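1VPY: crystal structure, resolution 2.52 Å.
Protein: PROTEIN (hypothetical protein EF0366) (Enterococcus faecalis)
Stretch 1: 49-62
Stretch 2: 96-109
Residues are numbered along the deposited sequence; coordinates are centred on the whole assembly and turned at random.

Stretch 1, residues 49-62: TAYYGIPPKERVAE
Stretch 2 (96-109) EMITAFLESMAPLI

Two segments distant in sequence can pack closely with no hydrogen bond across among the atoms modelled, and short side chains often lie where the backbones approach; residues 49-62 and 96-109 of EF0366, with Ala-100, Ser-104 and Ala-61 at the contact, illustrate the principle. Helix 96-104 and helix 57-62 run in broadly the same direction, at -35° with axes 9.8 Å apart at closest approach. The loop before helix 57-62, with Ile-54 at phi/psi -70/118, Pro-55 at -74/160 and Pro-56 at the N-cap position, passes alongside helix 96-104.

Along stretch 2, the carbonyl of selenomethionine Met-97 comes first, its O 4.1 Å from Ile-54 CD1. One turn later Ala-100 points toward the loop, and Ile-54 (chi1 m, chi2 t) places CD1 4.3 Å from Ala-100 CB. The same CD1 comes within 3.9 Å of Phe-101 CB, while Ile-54 CG1 sits at the edge of the phenyl ring (chi1 t, chi2 81°).

Ser-104 marks the tightest approach, its CA 3.9 Å from Lys-57 CA; the modelled side chains of Lys-57 and Glu-103 stop at CB. Its p rotamer directs OG back to Phe-101 O in a 3.2 Å hydrogen bond, satisfying the hydroxyl within its own helix; Pro-55 O lies 3.4 Å from Ser-104 OG, but at a poor angle for bonding. Lys-57 CA makes a CA-H...O contact of 3.6 Å with Ser-104 O, angle at H 160°, and Val-60 CG2 approaches Ser-104 O to 3.3 Å.

At Met-105, also selenomethionine, the chain leaves helix 96-104 (phi/psi -83/-1). CA-to-CB points away, yet chi1 and chi2 both m, with chi3 at 141°, between wells, bring CE back to 3.8 Å from both Ala-50 CB and Pro-55 CG. Helix 106-109 then supplies Pro-107, whose CB meets Ala-61 CB at 4.1 Å and whose CG lies 3.5 Å from Lys-57 O. Finally, Leu-108 (chi1 t, chi2 p) packs its CB 3.8 Å from CG1 of Val-60 (chi1 t), extending the apolar contact.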

ATOM      1  N   THR A  49      -3.635  10.208  -4.964  1.00 44.15           N
ATOM      2  CA  THR A  49      -3.580  11.600  -5.406  1.00 43.88           C
ATOM      3  C   THR A  49      -2.195  12.266  -5.310  1.00 43.64           C
ATOM      4  O   THR A  49      -1.802  12.998  -6.214  1.00 43.46           O
ATOM      5  CB  THR A  49      -4.671  12.434  -4.673  1.00 43.84           C
ATOM      6  OG1 THR A  49      -4.503  13.824  -4.953  1.00 43.89           O
ATOM      7  CG2 THR A  49      -4.603  12.217  -3.181  1.00 44.25           C
ATOM      8  N   ALA A  50      -1.462  11.993  -4.230  1.00 43.57           N
ATOM      9  CA  ALA A  50      -0.157  12.623  -3.986  1.00 43.55           C
ATOM     10  C   ALA A  50       0.985  11.987  -4.780  1.00 43.69           C
ATOM     11  O   ALA A  50       2.093  12.522  -4.834  1.00 43.70           O
ATOM     12  CB  ALA A  50       0.167  12.637  -2.495  1.00 43.29           C
ATOM     13  N   TYR A  51       0.710  10.843  -5.389  1.00 43.75           N
ATOM     14  CA  TYR A  51       1.658  10.196  -6.278  1.00 43.98           C
ATOM     15  C   TYR A  51       1.912  11.074  -7.498  1.00 44.05           C
ATOM     16  O   TYR A  51       3.011  11.065  -8.060  1.00 44.05           O
ATOM     17  CB  TYR A  51       1.110   8.831  -6.707  1.00 44.21           C
ATOM     18  CG  TYR A  51       1.973   8.047  -7.670  1.00 44.72           C
ATOM     19  CD1 TYR A  51       3.030   7.261  -7.208  1.00 45.36           C
ATOM     20  CD2 TYR A  51       1.715   8.069  -9.041  1.00 45.05           C
ATOM     21  CE1 TYR A  51       3.814   6.525  -8.089  1.00 45.16           C
ATOM     22  CE2 TYR A  51       2.495   7.342  -9.929  1.00 45.35           C
ATOM     23  CZ  TYR A  51       3.539   6.572  -9.446  1.00 45.07           C
ATOM     24  OH  TYR A  51       4.310   5.850 -10.321  1.00 44.95           O
ATOM     25  N   TYR A  52       0.897  11.840  -7.895  1.00 43.96           N
ATOM     26  CA  TYR A  52       0.970  12.642  -9.122  1.00 43.85           C
ATOM     27  C   TYR A  52       1.477  14.039  -8.874  1.00 43.43           C
ATOM     28  O   TYR A  52       2.017  14.675  -9.778  1.00 43.49           O
ATOM     29  CB  TYR A  52      -0.391  12.692  -9.812  1.00 44.12           C
ATOM     30  CG  TYR A  52      -0.851  11.322 -10.195  1.00 44.42           C
ATOM     31  CD1 TYR A  52      -0.407  10.722 -11.377  1.00 44.32           C
ATOM     32  CD2 TYR A  52      -1.692  10.598  -9.355  1.00 44.44           C
ATOM     33  CE1 TYR A  52      -0.812   9.445 -11.721  1.00 44.63           C
ATOM     34  CE2 TYR A  52      -2.104   9.321  -9.685  1.00 44.77           C
ATOM     35  CZ  TYR A  52      -1.662   8.751 -10.866  1.00 44.73           C
ATOM     36  OH  TYR A  52      -2.079   7.485 -11.183  1.00 44.97           O
ATOM     37  N   GLY A  53       1.290  14.504  -7.643  1.00 42.87           N
ATOM     38  CA  GLY A  53       1.698  15.837  -7.233  1.00 42.15           C
ATOM     39  C   GLY A  53       1.432  15.999  -5.754  1.00 41.74           C
ATOM     40  O   GLY A  53       0.364  15.633  -5.263  1.00 41.43           O
ATOM     41  N   ILE A  54       2.417  16.540  -5.045  1.00 41.44           N
ATOM     42  CA  ILE A  54       2.317  16.737  -3.608  1.00 41.00           C
ATOM     43  C   ILE A  54       1.310  17.848  -3.317  1.00 40.84           C
ATOM     44  O   ILE A  54       1.508  18.984  -3.732  1.00 40.94           O
ATOM     45  CB  ILE A  54       3.695  17.045  -2.994  1.00 40.88           C
ATOM     46  CG1 ILE A  54       4.649  15.869  -3.245  1.00 40.62           C
ATOM     47  CG2 ILE A  54       3.563  17.344  -1.504  1.00 41.06           C
ATOM     48  CD1 ILE A  54       6.094  16.132  -2.859  1.00 40.43           C
ATOM     49  N   PRO A  55       0.215  17.518  -2.612  1.00 40.74           N
ATOM     50  CA  PRO A  55      -0.850  18.485  -2.352  1.00 40.74           C
ATOM     51  C   PRO A  55      -0.420  19.513  -1.304  1.00 40.76           C
ATOM     52  O   PRO A  55       0.524  19.251  -0.560  1.00 40.94           O
ATOM     53  CB  PRO A  55      -1.972  17.610  -1.794  1.00 40.62           C
ATOM     54  CG  PRO A  55      -1.265  16.499  -1.126  1.00 40.52           C
ATOM     55  CD  PRO A  55      -0.071  16.214  -1.988  1.00 40.65           C
ATOM     56  N   PRO A  56      -1.093  20.679  -1.245  1.00 40.78           N
ATOM     57  CA  PRO A  56      -0.752  21.619  -0.172  1.00 40.74           C
ATOM     58  C   PRO A  56      -1.224  21.112   1.194  1.00 40.67           C
ATOM     59  O   PRO A  56      -2.268  20.467   1.285  1.00 40.49           O
ATOM     60  CB  PRO A  56      -1.488  22.900  -0.573  1.00 40.67           C
ATOM     61  CG  PRO A  56      -2.598  22.453  -1.447  1.00 40.72           C
ATOM     62  CD  PRO A  56      -2.151  21.201  -2.132  1.00 40.69           C
ATOM     63  N   LYS A  57      -0.449  21.410   2.235  1.00 40.83           N
ATOM     64  CA  LYS A  57      -0.702  20.919   3.597  1.00 40.99           C
ATOM     65  C   LYS A  57      -2.167  21.005   4.042  1.00 41.05           C
ATOM     66  O   LYS A  57      -2.683  20.080   4.665  1.00 41.10           O
ATOM     67  CB  LYS A  57       0.205  21.635   4.607  1.00 40.89           C
ATOM     68  N   GLU A  58      -2.828  22.109   3.706  1.00 41.33           N
ATOM     69  CA  GLU A  58      -4.203  22.368   4.154  1.00 41.65           C
ATOM     70  C   GLU A  58      -5.259  21.479   3.496  1.00 41.46           C
ATOM     71  O   GLU A  58      -6.340  21.290   4.057  1.00 41.66           O
ATOM     72  CB  GLU A  58      -4.576  23.851   4.007  1.00 41.84           C
ATOM     73  CG  GLU A  58      -4.470  24.417   2.581  1.00 43.28           C
ATOM     74  CD  GLU A  58      -3.088  24.984   2.242  1.00 44.66           C
ATOM     75  OE1 GLU A  58      -2.151  24.859   3.065  1.00 44.62           O
ATOM     76  OE2 GLU A  58      -2.945  25.563   1.139  1.00 45.56           O
ATOM     77  N   ARG A  59      -4.949  20.934   2.321  1.00 41.19           N
ATOM     78  CA  ARG A  59      -5.823  19.946   1.691  1.00 40.84           C
ATOM     79  C   ARG A  59      -5.790  18.651   2.496  1.00 40.28           C
ATOM     80  O   ARG A  59      -6.839  18.091   2.828  1.00 40.54           O
ATOM     81  CB  ARG A  59      -5.435  19.684   0.231  1.00 40.91           C
ATOM     82  CG  ARG A  59      -6.444  18.802  -0.509  1.00 41.67           C
ATOM     83  CD  ARG A  59      -6.109  18.638  -1.972  1.00 42.85           C
ATOM     84  NE  ARG A  59      -5.984  19.925  -2.646  1.00 45.01           N
ATOM     85  CZ  ARG A  59      -5.251  20.132  -3.738  1.00 45.80           C
ATOM     86  NH1 ARG A  59      -4.564  19.131  -4.287  1.00 45.90           N
ATOM     87  NH2 ARG A  59      -5.197  21.346  -4.277  1.00 45.57           N
ATOM     88  N   VAL A  60      -4.579  18.193   2.813  1.00 39.40           N
ATOM     89  CA  VAL A  60      -4.369  17.052   3.700  1.00 38.43           C
ATOM     90  C   VAL A  60      -5.079  17.270   5.043  1.00 38.22           C
ATOM     91  O   VAL A  60      -5.683  16.345   5.583  1.00 38.28           O
ATOM     92  CB  VAL A  60      -2.859  16.767   3.908  1.00 38.36           C
ATOM     93  CG1 VAL A  60      -2.648  15.479   4.698  1.00 37.53           C
ATOM     94  CG2 VAL A  60      -2.144  16.680   2.565  1.00 37.81           C
ATOM     95  N   ALA A  61      -5.019  18.500   5.556  1.00 37.83           N
ATOM     96  CA  ALA A  61      -5.699  18.881   6.796  1.00 37.42           C
ATOM     97  C   ALA A  61      -7.205  18.626   6.742  1.00 37.21           C
ATOM     98  O   ALA A  61      -7.779  18.102   7.703  1.00 37.18           O
ATOM     99  CB  ALA A  61      -5.413  20.339   7.140  1.00 37.24           C
ATOM    100  N   GLU A  62      -7.835  18.988   5.622  1.00 37.02           N
ATOM    101  CA  GLU A  62      -9.279  18.782   5.445  1.00 36.76           C
ATOM    102  C   GLU A  62      -9.630  17.311   5.300  1.00 36.65           C
ATOM    103  O   GLU A  62     -10.640  16.865   5.857  1.00 36.68           O
ATOM    104  CB  GLU A  62      -9.831  19.578   4.261  1.00 36.56           C
ATOM    105  CG  GLU A  62     -10.102  21.051   4.578  1.00 37.51           C
ATOM    106  CD  GLU A  62     -11.266  21.272   5.545  1.00 37.74           C
ATOM    107  OE1 GLU A  62     -12.198  20.434   5.576  1.00 38.00           O
ATOM    108  OE2 GLU A  62     -11.253  22.293   6.267  1.00 37.34           O
ATOM    109  N   GLU A  96      15.033  18.413  -0.800  1.00 46.97           N
ATOM    110  CA  GLU A  96      13.962  19.389  -0.994  1.00 47.21           C
ATOM    111  C   GLU A  96      12.623  18.689  -1.250  1.00 47.40           C
ATOM    112  O   GLU A  96      11.573  19.135  -0.774  1.00 47.35           O
ATOM    113  CB  GLU A  96      14.318  20.310  -2.164  1.00 47.14           C
ATOM    114  CG  GLU A  96      13.401  21.514  -2.361  1.00 47.32           C
ATOM    115  CD  GLU A  96      13.972  22.527  -3.357  1.00 47.54           C
ATOM    116  OE1 GLU A  96      15.056  23.093  -3.082  1.00 47.50           O
ATOM    117  OE2 GLU A  96      13.337  22.759  -4.414  1.00 47.52           O
HETATM  118  N   MSE A  97      12.678  17.585  -1.993  1.00 47.49           N
HETATM  119  CA  MSE A  97      11.498  16.798  -2.331  1.00 48.07           C
HETATM  120  C   MSE A  97      10.903  16.078  -1.114  1.00 47.23           C
HETATM  121  O   MSE A  97       9.685  16.070  -0.925  1.00 47.23           O
HETATM  122  CB  MSE A  97      11.831  15.796  -3.436  1.00 47.87           C
HETATM  123  CG  MSE A  97      10.661  14.905  -3.831  1.00 49.22           C
HETATM  124 SE   MSE A  97      11.085  13.512  -5.143  1.00 51.02          SE
HETATM  125  CE  MSE A  97      12.577  12.565  -4.167  1.00 50.51           C
ATOM    126  N   ILE A  98      11.765  15.471  -0.302  1.00 46.56           N
ATOM    127  CA  ILE A  98      11.331  14.815   0.925  1.00 45.96           C
ATOM    128  C   ILE A  98      10.706  15.809   1.910  1.00 45.83           C
ATOM    129  O   ILE A  98       9.665  15.518   2.505  1.00 45.92           O
ATOM    130  CB  ILE A  98      12.483  13.999   1.572  1.00 45.86           C
ATOM    131  CG1 ILE A  98      12.774  12.750   0.738  1.00 45.42           C
ATOM    132  CG2 ILE A  98      12.160  13.605   3.011  1.00 45.60           C
ATOM    133  CD1 ILE A  98      11.608  11.779   0.625  1.00 44.38           C
ATOM    134  N   THR A  99      11.326  16.983   2.054  1.00 45.36           N
ATOM    135  CA  THR A  99      10.812  18.047   2.926  1.00 45.07           C
ATOM    136  C   THR A  99       9.420  18.522   2.511  1.00 44.77           C
ATOM    137  O   THR A  99       8.566  18.759   3.364  1.00 44.89           O
ATOM    138  CB  THR A  99      11.749  19.281   2.951  1.00 45.07           C
ATOM    139  OG1 THR A  99      13.112  18.854   2.996  1.00 45.34           O
ATOM    140  CG2 THR A  99      11.451  20.172   4.160  1.00 44.85           C
ATOM    141  N   ALA A 100       9.206  18.675   1.205  1.00 44.32           N
ATOM    142  CA  ALA A 100       7.916  19.114   0.676  1.00 44.01           C
ATOM    143  C   ALA A 100       6.829  18.089   0.976  1.00 43.84           C
ATOM    144  O   ALA A 100       5.730  18.446   1.412  1.00 43.74           O
ATOM    145  CB  ALA A 100       8.012  19.373  -0.817  1.00 43.92           C
ATOM    146  N   PHE A 101       7.152  16.816   0.757  1.00 43.71           N
ATOM    147  CA  PHE A 101       6.225  15.726   1.038  1.00 43.56           C
ATOM    148  C   PHE A 101       5.872  15.663   2.522  1.00 43.47           C
ATOM    149  O   PHE A 101       4.689  15.671   2.880  1.00 43.76           O
ATOM    150  CB  PHE A 101       6.780  14.381   0.542  1.00 43.53           C
ATOM    151  CG  PHE A 101       5.818  13.233   0.706  1.00 43.40           C
ATOM    152  CD1 PHE A 101       4.793  13.028  -0.212  1.00 42.97           C
ATOM    153  CD2 PHE A 101       5.938  12.356   1.783  1.00 43.37           C
ATOM    154  CE1 PHE A 101       3.895  11.971  -0.056  1.00 43.72           C
ATOM    155  CE2 PHE A 101       5.046  11.299   1.948  1.00 43.39           C
ATOM    156  CZ  PHE A 101       4.024  11.104   1.025  1.00 43.75           C
ATOM    157  N   LEU A 102       6.892  15.621   3.378  1.00 43.10           N
ATOM    158  CA  LEU A 102       6.687  15.509   4.822  1.00 42.68           C
ATOM    159  C   LEU A 102       6.047  16.756   5.427  1.00 42.82           C
ATOM    160  O   LEU A 102       5.364  16.668   6.457  1.00 42.93           O
ATOM    161  CB  LEU A 102       8.003  15.193   5.539  1.00 42.38           C
ATOM    162  CG  LEU A 102       8.670  13.838   5.298  1.00 41.63           C
ATOM    163  CD1 LEU A 102       9.980  13.775   6.056  1.00 40.81           C
ATOM    164  CD2 LEU A 102       7.769  12.676   5.704  1.00 41.15           C
ATOM    165  N   GLU A 103       6.274  17.909   4.793  1.00 42.71           N
ATOM    166  CA  GLU A 103       5.665  19.170   5.224  1.00 42.95           C
ATOM    167  C   GLU A 103       4.170  19.187   4.907  1.00 42.96           C
ATOM    168  O   GLU A 103       3.363  19.648   5.716  1.00 43.07           O
ATOM    169  CB  GLU A 103       6.369  20.388   4.598  1.00 42.80           C
ATOM    170  N   SER A 104       3.806  18.675   3.733  1.00 43.08           N
ATOM    171  CA  SER A 104       2.406  18.619   3.330  1.00 43.07           C
ATOM    172  C   SER A 104       1.670  17.513   4.068  1.00 43.01           C
ATOM    173  O   SER A 104       0.477  17.632   4.334  1.00 43.04           O
ATOM    174  CB  SER A 104       2.277  18.421   1.821  1.00 43.06           C
ATOM    175  OG  SER A 104       2.229  17.051   1.475  1.00 43.31           O
HETATM  176  N   MSE A 105       2.388  16.447   4.404  1.00 43.03           N
HETATM  177  CA  MSE A 105       1.794  15.307   5.103  1.00 43.18           C
HETATM  178  C   MSE A 105       1.698  15.485   6.609  1.00 42.77           C
HETATM  179  O   MSE A 105       1.184  14.601   7.302  1.00 42.95           O
HETATM  180  CB  MSE A 105       2.551  14.017   4.783  1.00 43.59           C
HETATM  181  CG  MSE A 105       2.334  13.536   3.364  1.00 44.94           C
HETATM  182 SE   MSE A 105       0.443  13.192   2.984  1.00 49.50          SE
HETATM  183  CE  MSE A 105       0.351  13.904   1.111  1.00 45.60           C
ATOM    184  N   ALA A 106       2.183  16.623   7.104  1.00 42.30           N
ATOM    185  CA  ALA A 106       2.198  16.915   8.539  1.00 41.88           C
ATOM    186  C   ALA A 106       0.852  16.684   9.240  1.00 41.50           C
ATOM    187  O   ALA A 106       0.819  15.990  10.256  1.00 41.63           O
ATOM    188  CB  ALA A 106       2.730  18.331   8.819  1.00 41.74           C
ATOM    189  N   PRO A 107      -0.260  17.239   8.703  1.00 41.15           N
ATOM    190  CA  PRO A 107      -1.503  17.107   9.464  1.00 40.98           C
ATOM    191  C   PRO A 107      -1.998  15.663   9.565  1.00 40.89           C
ATOM    192  O   PRO A 107      -2.718  15.337  10.502  1.00 41.01           O
ATOM    193  CB  PRO A 107      -2.499  17.965   8.669  1.00 40.89           C
ATOM    194  CG  PRO A 107      -1.665  18.827   7.798  1.00 40.86           C
ATOM    195  CD  PRO A 107      -0.489  17.986   7.456  1.00 41.07           C
ATOM    196  N   LEU A 108      -1.617  14.813   8.612  1.00 40.52           N
ATOM    197  CA  LEU A 108      -1.937  13.389   8.681  1.00 40.16           C
ATOM    198  C   LEU A 108      -1.033  12.661   9.683  1.00 40.21           C
ATOM    199  O   LEU A 108      -1.505  11.857  10.487  1.00 39.97           O
ATOM    200  CB  LEU A 108      -1.861  12.744   7.287  1.00 40.14           C
ATOM    201  CG  LEU A 108      -1.940  11.217   7.169  1.00 39.55           C
ATOM    202  CD1 LEU A 108      -3.316  10.692   7.541  1.00 38.91           C
ATOM    203  CD2 LEU A 108      -1.569  10.789   5.768  1.00 39.77           C
ATOM    204  N   ILE A 109       0.263  12.952   9.621  1.00 40.40           N
ATOM    205  CA  ILE A 109       1.259  12.348  10.505  1.00 40.57           C
ATOM    206  C   ILE A 109       0.950  12.649  11.978  1.00 40.73           C
ATOM    207  O   ILE A 109       0.970  11.752  12.824  1.00 40.88           O
ATOM    208  CB  ILE A 109       2.680  12.836  10.123  1.00 40.64           C
ATOM    209  CG1 ILE A 109       3.139  12.161   8.828  1.00 40.33           C
ATOM    210  CG2 ILE A 109       3.685  12.590  11.256  1.00 40.81           C
ATOM    211  CD1 ILE A 109       4.289  12.882   8.136  1.00 40.33           C
TER